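Local coordinates for aldehyde dehydrogenase (Burkholderia vietnamiensis, PDB 5KF0), which oxidises aldehydes to carboxylic acids with NAD(P)+ as hydride acceptor, and here holds NADPH, at the NADPH dihydro-nicotinamide-adenine-dinucleotide phosphate site. Coordinates in Å, arbitrary orientation; residue numbers count along the deposited sequence, not the author numbering.

The NADPH dihydro-nicotinamide-adenine-dinucleotide phosphate site. Residues 158-161, 167, 185-189, 218, 221, 235-238, 241, 245, 257-258, 293, 387, 389, 454. With NDP (NADPH dihydro-nicotinamide-adenine-dinucleotide phosphate), chain B.
The cofactor cleft of an aldehyde dehydrogenase holds NADPH from the 2'-phosphate at one end to the nicotinamide beside the catalytic cysteine at the other. Lys185, bent at its last two torsions, curls over the adenosine ribose, and Lys185 NZ donates to NDP O2B at 2.9 Å. The same NZ also donates to the O3B hydroxyl and to O2X of the 2'-phosphate. O2X also accepts from the backbone N and OG of Ser188, the latter at 2.6 Å, so three donors grip it. Arg218 takes the phosphate side-on: NE reaches O3X at 2.9 Å, almost in the guanidinium plane, while NH2 points at O1X along a nearly straight bond (171° at H) and also serves O2A of the diphosphate. Its CB lies over the adenine five-membered ring, 3.4 Å from the centroid; chi1 of 53° and the bend at chi3 swing the guanidinium round to the phosphates, one face over C8A. Val241 CG1 packs on the opposite face of the adenine ring. These contacts suit a 2'-phosphorylated cofactor. Ser238 donates from both N and OG to O1A, OG at 2.7 Å, and Arg189 reaches O2N through NH2 while bridging to the 2'-phosphate through water. Around the nicotinamide ribose, the extended Glu387 brings its carboxylate to the two hydroxyls, OE1 lying 2.6 Å from O2D, and the Phe389 ring lays one face against C3D. Leu258 O lies 2.9 Å from the carboxamide N7N, near the carboxylate of Glu257, the family's general base. SG of the nucleophile Cys293 is modelled as covalently bonded to C4N at 2.1 Å, long for a carbon-sulfur bond; such an adduct would occupy the nucleophile. Leu167 CD1 and Thr236 CG2 pack against the nicotinamide. The adenosine and diphosphate lie on the Rossmann-type domain, in loops following strands 155-158, 182-185 and 232-236, with O1A at the start of helix 239-248; the nicotinamide reaches toward the catalytic domain, which supplies Cys293.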
ATOM      1  N   ILE A 158      -5.370 -11.405  27.390  1.00 10.23           N
ATOM      2  CA  ILE A 158      -6.477 -11.839  28.241  1.00 10.07           C
ATOM      3  C   ILE A 158      -7.693 -12.070  27.351  1.00  9.79           C
ATOM      4  O   ILE A 158      -8.050 -11.188  26.560  1.00 10.15           O
ATOM      5  CB  ILE A 158      -6.796 -10.784  29.320  1.00  9.84           C
ATOM      6  CG1 ILE A 158      -5.620 -10.610  30.288  1.00 11.73           C
ATOM      7  CG2 ILE A 158      -8.073 -11.174  30.081  1.00 11.68           C
ATOM      8  CD1 ILE A 158      -5.806  -9.430  31.265  1.00 11.22           C
ATOM      9  N   SER A 159      -8.339 -13.234  27.485  1.00 10.24           N
ATOM     10  CA  SER A 159      -9.429 -13.622  26.597  1.00  9.82           C
ATOM     11  C   SER A 159     -10.670 -14.034  27.379  1.00 12.40           C
ATOM     12  O   SER A 159     -10.590 -14.358  28.568  1.00 12.12           O
ATOM     13  CB  SER A 159      -8.979 -14.765  25.667  1.00 11.29           C
ATOM     14  OG  SER A 159      -8.485 -15.891  26.385  1.00 12.50           O
ATOM     15  N   PRO A 160     -11.858 -14.033  26.727  1.00 10.88           N
ATOM     16  CA  PRO A 160     -13.109 -14.263  27.464  1.00  9.88           C
ATOM     17  C   PRO A 160     -13.644 -15.673  27.315  1.00 12.39           C
ATOM     18  O   PRO A 160     -13.024 -16.530  26.670  1.00 13.45           O
ATOM     19  CB  PRO A 160     -14.060 -13.252  26.827  1.00  9.82           C
ATOM     20  CG  PRO A 160     -13.644 -13.333  25.370  1.00 12.04           C
ATOM     21  CD  PRO A 160     -12.128 -13.509  25.374  1.00 12.63           C
ATOM     22  N   PHE A 161     -14.815 -15.931  27.904  1.00 12.48           N
ATOM     23  CA  PHE A 161     -15.301 -17.305  27.959  1.00 10.28           C
ATOM     24  C   PHE A 161     -15.992 -17.752  26.680  1.00 15.90           C
ATOM     25  O   PHE A 161     -16.112 -18.959  26.462  1.00 14.15           O
ATOM     26  CB  PHE A 161     -16.280 -17.502  29.132  1.00 11.58           C
ATOM     27  CG  PHE A 161     -17.712 -17.081  28.818  1.00 13.01           C
ATOM     28  CD1 PHE A 161     -18.603 -17.962  28.216  1.00 15.87           C
ATOM     29  CD2 PHE A 161     -18.150 -15.801  29.131  1.00 14.80           C
ATOM     30  CE1 PHE A 161     -19.914 -17.566  27.919  1.00 13.17           C
ATOM     31  CE2 PHE A 161     -19.443 -15.406  28.850  1.00 13.63           C
ATOM     32  CZ  PHE A 161     -20.330 -16.291  28.250  1.00 15.50           C
ATOM     33  N   LEU A 167     -10.958 -16.265  19.894  1.00  9.83           N
ATOM     34  CA  LEU A 167     -10.484 -14.981  20.406  1.00  9.14           C
ATOM     35  C   LEU A 167      -9.081 -15.094  20.996  1.00 12.00           C
ATOM     36  O   LEU A 167      -8.310 -14.130  20.946  1.00 12.99           O
ATOM     37  CB  LEU A 167     -11.481 -14.413  21.409  1.00 12.19           C
ATOM     38  CG  LEU A 167     -12.801 -14.069  20.711  1.00  9.71           C
ATOM     39  CD1 LEU A 167     -13.867 -13.720  21.765  1.00 11.49           C
ATOM     40  CD2 LEU A 167     -12.631 -12.921  19.681  1.00 11.91           C
ATOM     41  N   LYS A 185      -3.661 -15.407  29.431  1.00 10.77           N
ATOM     42  CA  LYS A 185      -4.541 -15.822  30.520  1.00 12.55           C
ATOM     43  C   LYS A 185      -5.926 -16.065  29.945  1.00 12.83           C
ATOM     44  O   LYS A 185      -6.645 -15.102  29.630  1.00 11.53           O
ATOM     45  CB  LYS A 185      -4.610 -14.762  31.622  1.00 10.95           C
ATOM     46  CG  LYS A 185      -5.268 -15.299  32.902  1.00 11.54           C
ATOM     47  CD  LYS A 185      -5.891 -14.185  33.754  1.00 11.28           C
ATOM     48  CE  LYS A 185      -7.295 -13.837  33.245  1.00 14.31           C
ATOM     49  NZ  LYS A 185      -8.217 -15.019  33.415  1.00 11.81           N
ATOM     50  N   PRO A 186      -6.345 -17.310  29.774  1.00 12.14           N
ATOM     51  CA  PRO A 186      -7.698 -17.574  29.290  1.00 10.99           C
ATOM     52  C   PRO A 186      -8.708 -17.339  30.405  1.00 12.06           C
ATOM     53  O   PRO A 186      -8.355 -17.170  31.573  1.00 12.62           O
ATOM     54  CB  PRO A 186      -7.641 -19.057  28.897  1.00 11.09           C
ATOM     55  CG  PRO A 186      -6.686 -19.638  29.935  1.00 12.09           C
ATOM     56  CD  PRO A 186      -5.637 -18.549  30.153  1.00 12.07           C
ATOM     57  N   ALA A 187      -9.983 -17.355  30.023  1.00 10.81           N
ATOM     58  CA  ALA A 187     -11.046 -17.294  31.019  1.00 12.41           C
ATOM     59  C   ALA A 187     -11.044 -18.555  31.879  1.00 11.33           C
ATOM     60  O   ALA A 187     -10.915 -19.673  31.369  1.00 13.91           O
ATOM     61  CB  ALA A 187     -12.407 -17.136  30.340  1.00 12.10           C
ATOM     62  N   SER A 188     -11.189 -18.369  33.197  1.00 10.56           N
ATOM     63  CA  SER A 188     -11.117 -19.504  34.116  1.00 11.47           C
ATOM     64  C   SER A 188     -12.272 -20.469  33.899  1.00 13.34           C
ATOM     65  O   SER A 188     -12.143 -21.668  34.192  1.00 12.62           O
ATOM     66  CB  SER A 188     -11.108 -19.010  35.565  1.00 14.93           C
ATOM     67  OG  SER A 188      -9.992 -18.169  35.816  1.00 14.20           O
ATOM     68  N   ARG A 189     -13.412 -19.969  33.415  1.00 13.81           N
ATOM     69  CA  ARG A 189     -14.534 -20.852  33.122  1.00 13.91           C
ATOM     70  C   ARG A 189     -14.274 -21.719  31.898  1.00 13.75           C
ATOM     71  O   ARG A 189     -14.920 -22.767  31.754  1.00 13.95           O
ATOM     72  CB  ARG A 189     -15.821 -20.036  32.923  1.00 13.51           C
ATOM     73  CG  ARG A 189     -16.471 -19.566  34.246  1.00 15.55           C
ATOM     74  CD  ARG A 189     -17.568 -18.525  34.003  1.00 16.41           C
ATOM     75  NE  ARG A 189     -17.028 -17.275  33.467  1.00 16.07           N
ATOM     76  CZ  ARG A 189     -17.755 -16.227  33.079  1.00 18.68           C
ATOM     77  NH1 ARG A 189     -19.079 -16.245  33.164  1.00 19.84           N
ATOM     78  NH2 ARG A 189     -17.153 -15.159  32.596  1.00 18.28           N
ATOM     79  N   ARG A 218      -9.374 -13.622  37.907  1.00 14.05           N
ATOM     80  CA  ARG A 218      -9.178 -12.175  37.840  1.00 13.91           C
ATOM     81  C   ARG A 218      -8.536 -11.618  39.110  1.00 17.72           C
ATOM     82  O   ARG A 218      -7.690 -10.719  39.039  1.00 16.49           O
ATOM     83  CB  ARG A 218     -10.512 -11.480  37.568  1.00 14.23           C
ATOM     84  CG  ARG A 218     -11.651 -11.853  38.519  1.00 14.58           C
ATOM     85  CD  ARG A 218     -12.970 -11.349  37.950  1.00 17.61           C
ATOM     86  NE  ARG A 218     -13.330 -12.090  36.743  1.00 17.12           N
ATOM     87  CZ  ARG A 218     -14.256 -11.706  35.866  1.00 15.74           C
ATOM     88  NH1 ARG A 218     -14.927 -10.573  36.046  1.00 18.14           N
ATOM     89  NH2 ARG A 218     -14.511 -12.456  34.810  1.00 14.02           N
ATOM     90  N   ALA A 221      -4.745 -11.910  39.040  1.00 14.13           N
ATOM     91  CA  ALA A 221      -4.207 -11.633  37.715  1.00 13.64           C
ATOM     92  C   ALA A 221      -3.688 -10.207  37.559  1.00 14.39           C
ATOM     93  O   ALA A 221      -3.575  -9.730  36.430  1.00 13.70           O
ATOM     94  CB  ALA A 221      -5.268 -11.915  36.645  1.00 15.20           C
ATOM     95  N   PHE A 235      -6.653  -6.993  25.543  1.00  9.92           N
ATOM     96  CA  PHE A 235      -7.721  -7.516  26.385  1.00 10.68           C
ATOM     97  C   PHE A 235      -8.985  -7.675  25.559  1.00 10.01           C
ATOM     98  O   PHE A 235      -9.411  -6.730  24.882  1.00 10.91           O
ATOM     99  CB  PHE A 235      -7.979  -6.574  27.574  1.00  9.77           C
ATOM    100  CG  PHE A 235      -9.230  -6.917  28.357  1.00 12.34           C
ATOM    101  CD1 PHE A 235      -9.172  -7.801  29.420  1.00 12.58           C
ATOM    102  CD2 PHE A 235     -10.462  -6.361  28.011  1.00 10.07           C
ATOM    103  CE1 PHE A 235     -10.324  -8.130  30.134  1.00 10.94           C
ATOM    104  CE2 PHE A 235     -11.617  -6.687  28.713  1.00 11.13           C
ATOM    105  CZ  PHE A 235     -11.546  -7.573  29.781  1.00 12.94           C
ATOM    106  N   THR A 236      -9.580  -8.868  25.606  1.00  8.92           N
ATOM    107  CA  THR A 236     -10.908  -9.104  25.043  1.00  9.45           C
ATOM    108  C   THR A 236     -11.832  -9.556  26.169  1.00 12.16           C
ATOM    109  O   THR A 236     -11.567 -10.573  26.827  1.00 11.35           O
ATOM    110  CB  THR A 236     -10.863 -10.145  23.919  1.00 11.29           C
ATOM    111  OG1 THR A 236      -9.961  -9.698  22.892  1.00 10.21           O
ATOM    112  CG2 THR A 236     -12.263 -10.331  23.303  1.00  9.28           C
ATOM    113  N   GLY A 237     -12.907  -8.801  26.391  1.00 11.00           N
ATOM    114  CA  GLY A 237     -13.793  -9.084  27.506  1.00 10.73           C
ATOM    115  C   GLY A 237     -14.785  -7.951  27.685  1.00 11.74           C
ATOM    116  O   GLY A 237     -15.033  -7.182  26.756  1.00 11.38           O
ATOM    117  N   SER A 238     -15.328  -7.850  28.899  1.00 11.21           N
ATOM    118  CA  SER A 238     -16.418  -6.914  29.153  1.00 11.36           C
ATOM    119  C   SER A 238     -15.911  -5.471  29.207  1.00 12.83           C
ATOM    120  O   SER A 238     -14.777  -5.205  29.633  1.00 13.21           O
ATOM    121  CB  SER A 238     -17.135  -7.254  30.455  1.00 14.24           C
ATOM    122  OG  SER A 238     -16.304  -7.055  31.589  1.00 13.33           O
ATOM    123  N   VAL A 241     -14.653  -4.242  32.678  1.00 12.16           N
ATOM    124  CA  VAL A 241     -13.302  -4.663  33.036  1.00 12.29           C
ATOM    125  C   VAL A 241     -12.266  -3.946  32.175  1.00 11.53           C
ATOM    126  O   VAL A 241     -11.260  -3.440  32.685  1.00 13.19           O
ATOM    127  CB  VAL A 241     -13.168  -6.191  32.911  1.00 11.61           C
ATOM    128  CG1 VAL A 241     -11.702  -6.606  33.044  1.00 12.81           C
ATOM    129  CG2 VAL A 241     -14.023  -6.887  33.972  1.00 12.80           C
ATOM    130  N   LEU A 245      -8.971  -1.789  33.356  1.00 12.14           N
ATOM    131  CA  LEU A 245      -7.594  -2.250  33.189  1.00 13.24           C
ATOM    132  C   LEU A 245      -6.750  -1.205  32.467  1.00 13.34           C
ATOM    133  O   LEU A 245      -5.575  -1.018  32.804  1.00 13.97           O
ATOM    134  CB  LEU A 245      -7.549  -3.589  32.448  1.00 11.86           C
ATOM    135  CG  LEU A 245      -8.196  -4.755  33.207  1.00 11.39           C
ATOM    136  CD1 LEU A 245      -7.906  -6.062  32.485  1.00 16.04           C
ATOM    137  CD2 LEU A 245      -7.703  -4.818  34.654  1.00 13.29           C
ATOM    138  N   GLU A 257     -10.880  -5.032  23.182  1.00  9.51           N
ATOM    139  CA  GLU A 257     -11.952  -5.598  22.357  1.00 11.55           C
ATOM    140  C   GLU A 257     -13.113  -5.897  23.298  1.00 10.54           C
ATOM    141  O   GLU A 257     -13.071  -6.881  24.038  1.00 10.15           O
ATOM    142  CB  GLU A 257     -11.476  -6.865  21.640  1.00 10.44           C
ATOM    143  CG  GLU A 257     -10.541  -6.600  20.458  1.00  9.70           C
ATOM    144  CD  GLU A 257     -11.285  -6.170  19.209  1.00 11.73           C
ATOM    145  OE1 GLU A 257     -12.539  -6.116  19.217  1.00 10.12           O
ATOM    146  OE2 GLU A 257     -10.597  -5.857  18.208  1.00 11.07           O
ATOM    147  N   LEU A 258     -14.156  -5.063  23.274  1.00  9.32           N
ATOM    148  CA  LEU A 258     -15.179  -5.137  24.312  1.00  9.28           C
ATOM    149  C   LEU A 258     -16.552  -5.480  23.732  1.00 10.80           C
ATOM    150  O   LEU A 258     -16.639  -6.211  22.739  1.00 13.49           O
ATOM    151  CB  LEU A 258     -15.206  -3.819  25.097  1.00 10.72           C
ATOM    152  CG  LEU A 258     -13.794  -3.309  25.445  1.00 11.11           C
ATOM    153  CD1 LEU A 258     -13.845  -1.904  26.020  1.00 13.07           C
ATOM    154  CD2 LEU A 258     -13.072  -4.255  26.420  1.00 10.64           C
ATOM    155  N   CYS A 293     -20.302 -10.961  21.350  1.00 10.30           N
ATOM    156  CA  CYS A 293     -20.044  -9.527  21.418  1.00 11.22           C
ATOM    157  C   CYS A 293     -20.683  -8.751  20.272  1.00 11.92           C
ATOM    158  O   CYS A 293     -20.719  -7.514  20.340  1.00 12.79           O
ATOM    159  CB  CYS A 293     -18.539  -9.263  21.433  1.00 10.69           C
ATOM    160  SG  CYS A 293     -17.597 -10.245  20.256  1.00 14.25           S
ATOM    161  N   GLU A 387     -25.558  -4.426  27.857  1.00 13.97           N
ATOM    162  CA  GLU A 387     -25.260  -5.584  27.015  1.00 13.74           C
ATOM    163  C   GLU A 387     -26.029  -6.798  27.530  1.00 13.93           C
ATOM    164  O   GLU A 387     -25.708  -7.345  28.594  1.00 14.19           O
ATOM    165  CB  GLU A 387     -23.757  -5.851  26.979  1.00 12.91           C
ATOM    166  CG  GLU A 387     -23.394  -6.969  26.006  1.00 10.50           C
ATOM    167  CD  GLU A 387     -21.892  -7.144  25.855  1.00 11.21           C
ATOM    168  OE1 GLU A 387     -21.458  -7.630  24.793  1.00 12.88           O
ATOM    169  OE2 GLU A 387     -21.152  -6.818  26.811  1.00 14.29           O
ATOM    170  N   PHE A 389     -26.252  -9.968  26.419  1.00 13.45           N
ATOM    171  CA  PHE A 389     -25.434 -11.185  26.419  1.00 14.73           C
ATOM    172  C   PHE A 389     -26.256 -12.414  26.793  1.00 13.98           C
ATOM    173  O   PHE A 389     -25.886 -13.218  27.651  1.00 15.70           O
ATOM    174  CB  PHE A 389     -24.203 -11.050  27.317  1.00 15.36           C
ATOM    175  CG  PHE A 389     -22.956 -11.528  26.646  1.00 13.74           C
ATOM    176  CD1 PHE A 389     -22.469 -10.840  25.546  1.00 11.80           C
ATOM    177  CD2 PHE A 389     -22.325 -12.705  27.041  1.00 15.44           C
ATOM    178  CE1 PHE A 389     -21.344 -11.275  24.878  1.00 13.19           C
ATOM    179  CE2 PHE A 389     -21.190 -13.151  26.368  1.00 13.23           C
ATOM    180  CZ  PHE A 389     -20.707 -12.439  25.288  1.00 13.92           C
ATOM    181  N   TYR A 454     -11.457  -5.577  12.813  1.00  9.20           N
ATOM    182  CA  TYR A 454     -12.592  -5.839  13.690  1.00 11.38           C
ATOM    183  C   TYR A 454     -12.377  -5.194  15.047  1.00 11.70           C
ATOM    184  O   TYR A 454     -11.349  -5.425  15.692  1.00 11.69           O
ATOM    185  CB  TYR A 454     -12.803  -7.350  13.859  1.00 10.82           C
ATOM    186  CG  TYR A 454     -13.906  -7.662  14.831  1.00 10.49           C
ATOM    187  CD1 TYR A 454     -15.233  -7.559  14.439  1.00 12.75           C
ATOM    188  CD2 TYR A 454     -13.628  -8.024  16.145  1.00 10.22           C
ATOM    189  CE1 TYR A 454     -16.260  -7.836  15.318  1.00 13.64           C
ATOM    190  CE2 TYR A 454     -14.663  -8.306  17.039  1.00 13.13           C
ATOM    191  CZ  TYR A 454     -15.971  -8.207  16.610  1.00 13.68           C
ATOM    192  OH  TYR A 454     -17.011  -8.497  17.474  1.00 14.45           O
TER
HETATM  193  PA  NDP B 501     -15.047 -10.686  31.495  1.00 13.08           P
HETATM  194  O1A NDP B 501     -14.729  -9.235  31.360  1.00 14.00           O
HETATM  195  O2A NDP B 501     -15.894 -10.991  32.730  1.00 14.28           O
HETATM  196  O5B NDP B 501     -13.739 -11.588  31.534  1.00 13.03           O
HETATM  197  C5B NDP B 501     -12.878 -11.563  30.369  1.00 12.93           C
HETATM  198  C4B NDP B 501     -11.488 -11.963  30.785  1.00 10.86           C
HETATM  199  O4B NDP B 501     -10.920 -10.933  31.625  1.00 13.69           O
HETATM  200  C3B NDP B 501     -11.405 -13.261  31.600  1.00 10.47           C
HETATM  201  O3B NDP B 501     -10.196 -13.955  31.301  1.00 10.86           O
HETATM  202  C2B NDP B 501     -11.354 -12.725  33.031  1.00 11.91           C
HETATM  203  O2B NDP B 501     -10.741 -13.615  33.986  1.00 13.15           O
HETATM  204  C1B NDP B 501     -10.442 -11.532  32.811  1.00 12.76           C
HETATM  205  N9A NDP B 501     -10.471 -10.543  33.881  1.00 12.69           N
HETATM  206  C8A NDP B 501     -11.557  -9.968  34.487  1.00 10.07           C
HETATM  207  N7A NDP B 501     -11.247  -9.059  35.382  1.00 11.52           N
HETATM  208  C5A NDP B 501      -9.861  -9.040  35.364  1.00 12.37           C
HETATM  209  C6A NDP B 501      -8.911  -8.281  36.077  1.00 13.62           C
HETATM  210  N6A NDP B 501      -9.225  -7.378  37.013  1.00 14.09           N
HETATM  211  N1A NDP B 501      -7.604  -8.496  35.802  1.00 13.99           N
HETATM  212  C2A NDP B 501      -7.279  -9.411  34.886  1.00 15.50           C
HETATM  213  N3A NDP B 501      -8.082 -10.190  34.157  1.00 14.88           N
HETATM  214  C4A NDP B 501      -9.369  -9.952  34.447  1.00 14.45           C
HETATM  215  O3  NDP B 501     -15.808 -11.169  30.186  1.00 11.94           O
HETATM  216  PN  NDP B 501     -16.493 -12.546  29.778  1.00 12.16           P
HETATM  217  O1N NDP B 501     -15.500 -13.647  29.872  1.00 12.78           O
HETATM  218  O2N NDP B 501     -17.733 -12.693  30.622  1.00 13.95           O
HETATM  219  O5D NDP B 501     -16.888 -12.356  28.254  1.00 11.63           O
HETATM  220  C5D NDP B 501     -18.030 -11.620  27.786  1.00 12.69           C
HETATM  221  C4D NDP B 501     -17.593 -10.223  27.419  1.00 11.63           C
HETATM  222  O4D NDP B 501     -16.560 -10.280  26.399  1.00 12.76           O
HETATM  223  C3D NDP B 501     -18.735  -9.385  26.837  1.00 12.58           C
HETATM  224  O3D NDP B 501     -18.742  -8.049  27.327  1.00 12.52           O
HETATM  225  C2D NDP B 501     -18.453  -9.453  25.337  1.00 16.64           C
HETATM  226  O2D NDP B 501     -19.014  -8.417  24.540  1.00 12.42           O
HETATM  227  C1D NDP B 501     -16.930  -9.432  25.328  1.00 13.86           C
HETATM  228  N1N NDP B 501     -16.471  -9.960  24.049  1.00 12.93           N
HETATM  229  C2N NDP B 501     -15.762  -9.183  23.164  1.00 11.79           C
HETATM  230  C3N NDP B 501     -15.466  -9.591  21.914  1.00 10.72           C
HETATM  231  C7N NDP B 501     -14.626  -8.782  20.990  1.00 12.75           C
HETATM  232  O7N NDP B 501     -13.898  -9.386  20.189  1.00 11.66           O
HETATM  233  N7N NDP B 501     -14.735  -7.455  21.006  1.00 10.98           N
HETATM  234  C4N NDP B 501     -16.013 -10.875  21.403  1.00 12.96           C
HETATM  235  C5N NDP B 501     -16.459 -11.753  22.523  1.00 12.19           C
HETATM  236  C6N NDP B 501     -16.720 -11.260  23.720  1.00 13.77           C
HETATM  237  P2B NDP B 501     -11.620 -14.760  34.767  1.00 13.72           P
HETATM  238  O1X NDP B 501     -12.970 -14.796  34.155  1.00 14.08           O
HETATM  239  O2X NDP B 501     -10.773 -15.990  34.621  1.00 12.20           O
HETATM  240  O3X NDP B 501     -11.657 -14.347  36.223  1.00 14.73           O
HETATM  241  O   HOH W   1     -14.177 -17.211  34.179  1.00 13.38           O
HETATM  242  O   HOH W   2      -5.040  -7.305  35.909  1.00 14.95           O
HETATM  243  O   HOH W   3     -14.484 -15.038  31.864  1.00 15.21           O